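Local coordinates for protein 2,3-dihydroxybenzoate-AMP ligase (Bacillus subtilis, PDB 1MDB) that is an AMP-binding enzyme of the ANL clan, with a large N-terminal domain and a smaller C-terminal domain, modelled with AMP and 2,3-dihydroxy-benzoic acid, at residues S108-E113 and S133-R138; I128-A131 and Y137-L140. All coordinates share one frame; numbering follows the deposited sequence.

Contact 1 of 2, residues S108-E113 and S133-R138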
ATOM      1  N   SER A 108       7.030  -8.918   6.271  1.00 25.61           N
ATOM      2  CA  SER A 108       6.544  -9.303   7.587  1.00 25.59           C
ATOM      3  C   SER A 108       5.730 -10.594   7.604  1.00 24.94           C
ATOM      4  O   SER A 108       5.407 -11.111   8.670  1.00 24.71           O
ATOM      5  CB  SER A 108       5.685  -8.179   8.161  1.00 25.32           C
ATOM      6  OG  SER A 108       4.570  -7.963   7.317  1.00 26.21           O
ATOM      7  N   HIS A 109       5.373 -11.112   6.440  1.00 22.69           N
ATOM      8  CA  HIS A 109       4.584 -12.336   6.421  1.00 25.67           C
ATOM      9  C   HIS A 109       5.382 -13.538   6.920  1.00 25.21           C
ATOM     10  O   HIS A 109       6.599 -13.605   6.758  1.00 24.65           O
ATOM     11  CB  HIS A 109       4.037 -12.582   5.013  1.00 24.17           C
ATOM     12  CG  HIS A 109       2.955 -11.623   4.629  1.00 28.86           C
ATOM     13  ND1 HIS A 109       2.716 -11.243   3.325  1.00 31.49           N
ATOM     14  CD2 HIS A 109       2.070 -10.937   5.390  1.00 29.41           C
ATOM     15  CE1 HIS A 109       1.733 -10.361   3.300  1.00 31.38           C
ATOM     16  NE2 HIS A 109       1.324 -10.156   4.539  1.00 31.82           N
ATOM     17  N   ARG A 110       4.691 -14.474   7.547  1.00 25.83           N
ATOM     18  CA  ARG A 110       5.350 -15.652   8.081  1.00 27.28           C
ATOM     19  C   ARG A 110       4.713 -16.922   7.522  1.00 29.25           C
ATOM     20  O   ARG A 110       3.865 -16.847   6.630  1.00 27.20           O
ATOM     21  CB  ARG A 110       5.316 -15.605   9.614  1.00 26.01           C
ATOM     22  CG  ARG A 110       6.136 -14.433  10.200  1.00 27.30           C
ATOM     23  CD  ARG A 110       7.620 -14.563   9.858  1.00 27.08           C
ATOM     24  NE  ARG A 110       8.446 -13.467  10.369  1.00 30.01           N
ATOM     25  CZ  ARG A 110       8.900 -12.451   9.636  1.00 29.64           C
ATOM     26  NH1 ARG A 110       8.613 -12.366   8.341  1.00 27.94           N
ATOM     27  NH2 ARG A 110       9.666 -11.523  10.194  1.00 27.29           N
ATOM     28  N   SER A 111       5.123 -18.080   8.034  1.00 30.40           N
ATOM     29  CA  SER A 111       4.636 -19.356   7.519  1.00 31.77           C
ATOM     30  C   SER A 111       3.129 -19.498   7.355  1.00 31.82           C
ATOM     31  O   SER A 111       2.670 -20.062   6.370  1.00 33.47           O
ATOM     32  CB  SER A 111       5.161 -20.505   8.376  1.00 31.96           C
ATOM     33  OG  SER A 111       4.503 -20.537   9.620  1.00 35.39           O
ATOM     34  N   SER A 112       2.355 -18.997   8.306  1.00 32.68           N
ATOM     35  CA  SER A 112       0.913 -19.114   8.199  1.00 34.07           C
ATOM     36  C   SER A 112       0.386 -18.394   6.952  1.00 33.59           C
ATOM     37  O   SER A 112      -0.363 -18.980   6.169  1.00 32.22           O
ATOM     38  CB  SER A 112       0.243 -18.561   9.454  1.00 37.86           C
ATOM     39  OG  SER A 112      -0.951 -19.272   9.721  1.00 44.30           O
ATOM     40  N   GLU A 113       0.772 -17.135   6.757  1.00 32.05           N
ATOM     41  CA  GLU A 113       0.312 -16.403   5.580  1.00 32.54           C
ATOM     42  C   GLU A 113       0.970 -16.924   4.297  1.00 31.10           C
ATOM     43  O   GLU A 113       0.295 -17.108   3.289  1.00 30.81           O
ATOM     44  CB  GLU A 113       0.591 -14.906   5.722  1.00 35.82           C
ATOM     45  CG  GLU A 113      -0.131 -14.257   6.885  1.00 38.92           C
ATOM     46  CD  GLU A 113       0.823 -13.790   7.954  1.00 40.25           C
ATOM     47  OE1 GLU A 113       1.769 -14.540   8.289  1.00 42.03           O
ATOM     48  OE2 GLU A 113       0.618 -12.672   8.460  1.00 43.93           O
ATOM     49  N   SER A 133      16.559  -7.654   7.759  1.00 33.98           N
ATOM     50  CA  SER A 133      16.149  -7.048   9.009  1.00 33.65           C
ATOM     51  C   SER A 133      16.198  -8.040  10.150  1.00 33.04           C
ATOM     52  O   SER A 133      15.259  -8.131  10.944  1.00 33.74           O
ATOM     53  CB  SER A 133      14.729  -6.497   8.855  1.00 35.02           C
ATOM     54  OG  SER A 133      14.371  -5.676   9.950  1.00 37.00           O
ATOM     55  N   GLY A 134      17.286  -8.799  10.227  1.00 32.78           N
ATOM     56  CA  GLY A 134      17.431  -9.765  11.302  1.00 34.00           C
ATOM     57  C   GLY A 134      16.641 -11.058  11.199  1.00 34.14           C
ATOM     58  O   GLY A 134      16.689 -11.881  12.118  1.00 35.50           O
ATOM     59  N   PHE A 135      15.915 -11.256  10.102  1.00 32.86           N
ATOM     60  CA  PHE A 135      15.145 -12.488   9.934  1.00 33.08           C
ATOM     61  C   PHE A 135      15.696 -13.344   8.795  1.00 31.66           C
ATOM     62  O   PHE A 135      15.926 -12.856   7.689  1.00 32.28           O
ATOM     63  CB  PHE A 135      13.674 -12.173   9.663  1.00 32.11           C
ATOM     64  CG  PHE A 135      12.798 -13.394   9.597  1.00 29.63           C
ATOM     65  CD1 PHE A 135      12.479 -14.101  10.752  1.00 28.78           C
ATOM     66  CD2 PHE A 135      12.313 -13.854   8.373  1.00 27.19           C
ATOM     67  CE1 PHE A 135      11.689 -15.252  10.688  1.00 27.21           C
ATOM     68  CE2 PHE A 135      11.528 -14.997   8.297  1.00 21.85           C
ATOM     69  CZ  PHE A 135      11.214 -15.698   9.451  1.00 24.92           C
ATOM     70  N   ASP A 136      15.914 -14.623   9.080  1.00 33.33           N
ATOM     71  CA  ASP A 136      16.435 -15.564   8.091  1.00 32.45           C
ATOM     72  C   ASP A 136      15.230 -16.193   7.382  1.00 31.91           C
ATOM     73  O   ASP A 136      14.510 -17.008   7.964  1.00 32.70           O
ATOM     74  CB  ASP A 136      17.263 -16.649   8.784  1.00 34.53           C
ATOM     75  CG  ASP A 136      17.900 -17.612   7.801  1.00 38.03           C
ATOM     76  OD1 ASP A 136      17.180 -18.083   6.889  1.00 37.33           O
ATOM     77  OD2 ASP A 136      19.108 -17.902   7.942  1.00 37.05           O
ATOM     78  N   TYR A 137      15.010 -15.813   6.127  1.00 30.37           N
ATOM     79  CA  TYR A 137      13.863 -16.326   5.391  1.00 28.49           C
ATOM     80  C   TYR A 137      13.964 -17.766   4.909  1.00 28.53           C
ATOM     81  O   TYR A 137      12.959 -18.348   4.492  1.00 29.23           O
ATOM     82  CB  TYR A 137      13.517 -15.385   4.227  1.00 28.63           C
ATOM     83  CG  TYR A 137      12.974 -14.034   4.682  1.00 28.68           C
ATOM     84  CD1 TYR A 137      13.823 -13.060   5.222  1.00 29.33           C
ATOM     85  CD2 TYR A 137      11.610 -13.749   4.608  1.00 26.64           C
ATOM     86  CE1 TYR A 137      13.322 -11.835   5.683  1.00 29.26           C
ATOM     87  CE2 TYR A 137      11.099 -12.536   5.064  1.00 27.99           C
ATOM     88  CZ  TYR A 137      11.961 -11.584   5.603  1.00 30.76           C
ATOM     89  OH  TYR A 137      11.461 -10.393   6.077  1.00 30.90           O
ATOM     90  N   ARG A 138      15.158 -18.358   4.961  1.00 28.35           N
ATOM     91  CA  ARG A 138      15.281 -19.754   4.549  1.00 27.27           C
ATOM     92  C   ARG A 138      14.621 -20.632   5.601  1.00 27.20           C
ATOM     93  O   ARG A 138      14.107 -21.703   5.289  1.00 30.08           O
ATOM     94  CB  ARG A 138      16.735 -20.187   4.410  1.00 27.53           C
ATOM     95  CG  ARG A 138      17.621 -19.234   3.670  1.00 29.04           C
ATOM     96  CD  ARG A 138      18.633 -18.740   4.664  1.00 33.00           C
ATOM     97  NE  ARG A 138      19.747 -18.059   4.041  1.00 38.67           N
ATOM     98  CZ  ARG A 138      20.846 -17.718   4.694  1.00 39.49           C
ATOM     99  NH1 ARG A 138      20.962 -17.996   5.990  1.00 36.74           N
ATOM    100  NH2 ARG A 138      21.837 -17.131   4.042  1.00 41.72           N
TER

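Contact 2 of 2, residues I128-A131 and Y137-L140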
ATOM      1  N   ILE A 128      12.583 -15.613  -2.088  1.00 26.37           N
ATOM      2  CA  ILE A 128      12.937 -14.885  -0.868  1.00 27.36           C
ATOM      3  C   ILE A 128      14.396 -14.428  -0.821  1.00 29.67           C
ATOM      4  O   ILE A 128      15.234 -14.881  -1.608  1.00 29.71           O
ATOM      5  CB  ILE A 128      12.765 -15.772   0.380  1.00 26.74           C
ATOM      6  CG1 ILE A 128      13.550 -17.075   0.180  1.00 27.21           C
ATOM      7  CG2 ILE A 128      11.293 -16.050   0.656  1.00 29.17           C
ATOM      8  CD1 ILE A 128      13.739 -17.886   1.446  1.00 25.21           C
ATOM      9  N   PRO A 129      14.711 -13.498   0.094  1.00 29.32           N
ATOM     10  CA  PRO A 129      16.099 -13.038   0.210  1.00 30.49           C
ATOM     11  C   PRO A 129      16.689 -14.043   1.203  1.00 32.11           C
ATOM     12  O   PRO A 129      15.939 -14.833   1.784  1.00 33.37           O
ATOM     13  CB  PRO A 129      15.948 -11.643   0.814  1.00 31.59           C
ATOM     14  CG  PRO A 129      14.743 -11.811   1.724  1.00 30.03           C
ATOM     15  CD  PRO A 129      13.795 -12.634   0.864  1.00 27.18           C
ATOM     16  N   ASP A 130      18.002 -14.057   1.401  1.00 33.47           N
ATOM     17  CA  ASP A 130      18.556 -14.994   2.373  1.00 33.73           C
ATOM     18  C   ASP A 130      18.138 -14.563   3.774  1.00 33.64           C
ATOM     19  O   ASP A 130      17.625 -15.354   4.563  1.00 33.41           O
ATOM     20  CB  ASP A 130      20.091 -15.053   2.289  1.00 34.77           C
ATOM     21  CG  ASP A 130      20.730 -13.693   2.067  1.00 36.70           C
ATOM     22  OD1 ASP A 130      20.114 -12.665   2.415  1.00 37.75           O
ATOM     23  OD2 ASP A 130      21.867 -13.652   1.549  1.00 38.21           O
ATOM     24  N   ALA A 131      18.357 -13.293   4.077  1.00 34.67           N
ATOM     25  CA  ALA A 131      18.003 -12.754   5.382  1.00 36.49           C
ATOM     26  C   ALA A 131      17.780 -11.256   5.258  1.00 36.04           C
ATOM     27  O   ALA A 131      18.416 -10.585   4.454  1.00 38.17           O
ATOM     28  CB  ALA A 131      19.108 -13.042   6.394  1.00 31.60           C
ATOM     29  N   TYR A 137      15.010 -15.813   6.127  1.00 30.37           N
ATOM     30  CA  TYR A 137      13.863 -16.326   5.391  1.00 28.49           C
ATOM     31  C   TYR A 137      13.964 -17.766   4.909  1.00 28.53           C
ATOM     32  O   TYR A 137      12.959 -18.348   4.492  1.00 29.23           O
ATOM     33  CB  TYR A 137      13.517 -15.385   4.227  1.00 28.63           C
ATOM     34  CG  TYR A 137      12.974 -14.034   4.682  1.00 28.68           C
ATOM     35  CD1 TYR A 137      13.823 -13.060   5.222  1.00 29.33           C
ATOM     36  CD2 TYR A 137      11.610 -13.749   4.608  1.00 26.64           C
ATOM     37  CE1 TYR A 137      13.322 -11.835   5.683  1.00 29.26           C
ATOM     38  CE2 TYR A 137      11.099 -12.536   5.064  1.00 27.99           C
ATOM     39  CZ  TYR A 137      11.961 -11.584   5.603  1.00 30.76           C
ATOM     40  OH  TYR A 137      11.461 -10.393   6.077  1.00 30.90           O
ATOM     41  N   ARG A 138      15.158 -18.358   4.961  1.00 28.35           N
ATOM     42  CA  ARG A 138      15.281 -19.754   4.549  1.00 27.27           C
ATOM     43  C   ARG A 138      14.621 -20.632   5.601  1.00 27.20           C
ATOM     44  O   ARG A 138      14.107 -21.703   5.289  1.00 30.08           O
ATOM     45  CB  ARG A 138      16.735 -20.187   4.410  1.00 27.53           C
ATOM     46  CG  ARG A 138      17.621 -19.234   3.670  1.00 29.04           C
ATOM     47  CD  ARG A 138      18.633 -18.740   4.664  1.00 33.00           C
ATOM     48  NE  ARG A 138      19.747 -18.059   4.041  1.00 38.67           N
ATOM     49  CZ  ARG A 138      20.846 -17.718   4.694  1.00 39.49           C
ATOM     50  NH1 ARG A 138      20.962 -17.996   5.990  1.00 36.74           N
ATOM     51  NH2 ARG A 138      21.837 -17.131   4.042  1.00 41.72           N
ATOM     52  N   SER A 139      14.650 -20.188   6.854  1.00 26.53           N
ATOM     53  CA  SER A 139      14.032 -20.962   7.919  1.00 27.54           C
ATOM     54  C   SER A 139      12.527 -20.885   7.696  1.00 25.67           C
ATOM     55  O   SER A 139      11.801 -21.837   7.969  1.00 26.74           O
ATOM     56  CB  SER A 139      14.417 -20.406   9.305  1.00 26.84           C
ATOM     57  OG  SER A 139      13.914 -19.095   9.491  1.00 33.88           O
ATOM     58  N   LEU A 140      12.056 -19.748   7.190  1.00 25.53           N
ATOM     59  CA  LEU A 140      10.635 -19.601   6.892  1.00 24.67           C
ATOM     60  C   LEU A 140      10.345 -20.556   5.720  1.00 24.48           C
ATOM     61  O   LEU A 140       9.344 -21.268   5.719  1.00 24.74           O
ATOM     62  CB  LEU A 140      10.313 -18.152   6.493  1.00 25.62           C
ATOM     63  CG  LEU A 140       8.909 -17.885   5.928  1.00 27.40           C
ATOM     64  CD1 LEU A 140       7.859 -18.413   6.894  1.00 23.77           C
ATOM     65  CD2 LEU A 140       8.710 -16.376   5.670  1.00 24.40           C
TER

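Contact 1 of 2, residues S108-E113 and S133-R138
A cation-pi stack between R110 and F135 joins the start of helix 111-120 to the short edge strand 135-136, within the six-stranded sheet region of the AMP-binding domain. In sequence order, the first contributor is H109, where H109 O accepts from R110 NH1 at 2.8 Å. The donor approaches from above the carbonyl plane, while H109 O itself lies near the guanidinium plane; Q81 NE2 donates to the same oxygen. R110, the N-cap residue, comes next. Its chain starts with CG anti to the carbonyl carbon and folds sharply at the second torsion (chi2 -63°), which turns the guanidinium back so that NH1 reaches H109 O while one face lies on F135. The evidence for stacking is direct: the two planes differ by only 6°, and R110 CZ stands 3.8 Å from the F135 ring centroid, almost on the ring normal. R110 NE lies 3.7 Å from both F135 CZ and F135 CE1, and R110 NH2 reaches F135 CG at the same separation of 3.7 Å. The two side chains run past each other in opposite directions. E113 then holds the helix start, with E113 OE1 accepting from R110 N at 3.0 Å, the half of a capping box in which the third helical residue grips the N-cap amide. Within 133-138, F135 presents an edge to the face of Y137 in a T-shaped pair, with F135 CD2 3.4 Å above the Y137 ring plane. Y137 OH and R110 NH1 both donate to P107 O.

Contact 2 of 2, residues I128-A131 and Y137-L140
The beta-alpha-beta unit formed by strand 125-132, helix 137-147 and the parallel neighbour strand 154-157 has its helix start here, where Y137 and R138 pack on I128, P129 and D130. Backbone pairing of I128 and D130 with strand 154-157 fixes the strand side. I128 sends its long branch across the first helical turn: CG1 sits between the backbone N and the carbonyl carbon (chi1 53°), and the extended end brings I128 CD1 to 3.7 Å from Y137 CB, close beside the Y137 carbonyl. P129 meets the aromatic ring from the face turned away from F135. P129 CG lies 4.2 Å from the Y137 ring centroid, 26° off the normal, a CH-pi contact placed nearer the CD1 side, while A131 CA comes up at the ring edge. Only one hydrogen bond spans the two segments, and it is weak: Y137 N to D130 O at 3.1 Å, bent to 135°. D130 O also lies over a face of the R138 guanidinium, 3.5 Å from R138 NE, where the poor angle rules out a second bond. D130 and R138 run side by side in the same direction, with D130 CB 3.2 Å from R138 NH2 and the carboxylate nearly perpendicular to the guanidinium. D130 OD2 and R138 NH2 stay 4.3 Å apart, beyond a salt bridge. R138 NH1 forms salt bridges with D136 OD2 and E161 OE2. The opposite charges of D130 and R138 therefore probably add a modest attraction, while D130 OD2 is held by E159 N and the R138 guanidinium chiefly by D136 and E161, so the joint between the segments rests largely on packing.

In the fold
From the N terminus, residues 108-113 come first and lead into helix 111-120; strand 125-132 follows, then strand 135-136 and helix 137-147. Contact 1 closes a loop of 19 intervening residues, and contact 2 a short one of five. The two loops overlap without either enclosing the other, since 128-131 lies between the segments of contact 1 whereas 137-140 extends past its end. They share Y137 and R138, and their centres are about 7 Å apart. L140 of contact 2 packs against R110 and S111. Together the contacts tie two successive helix starts to neighbouring strands of one sheet.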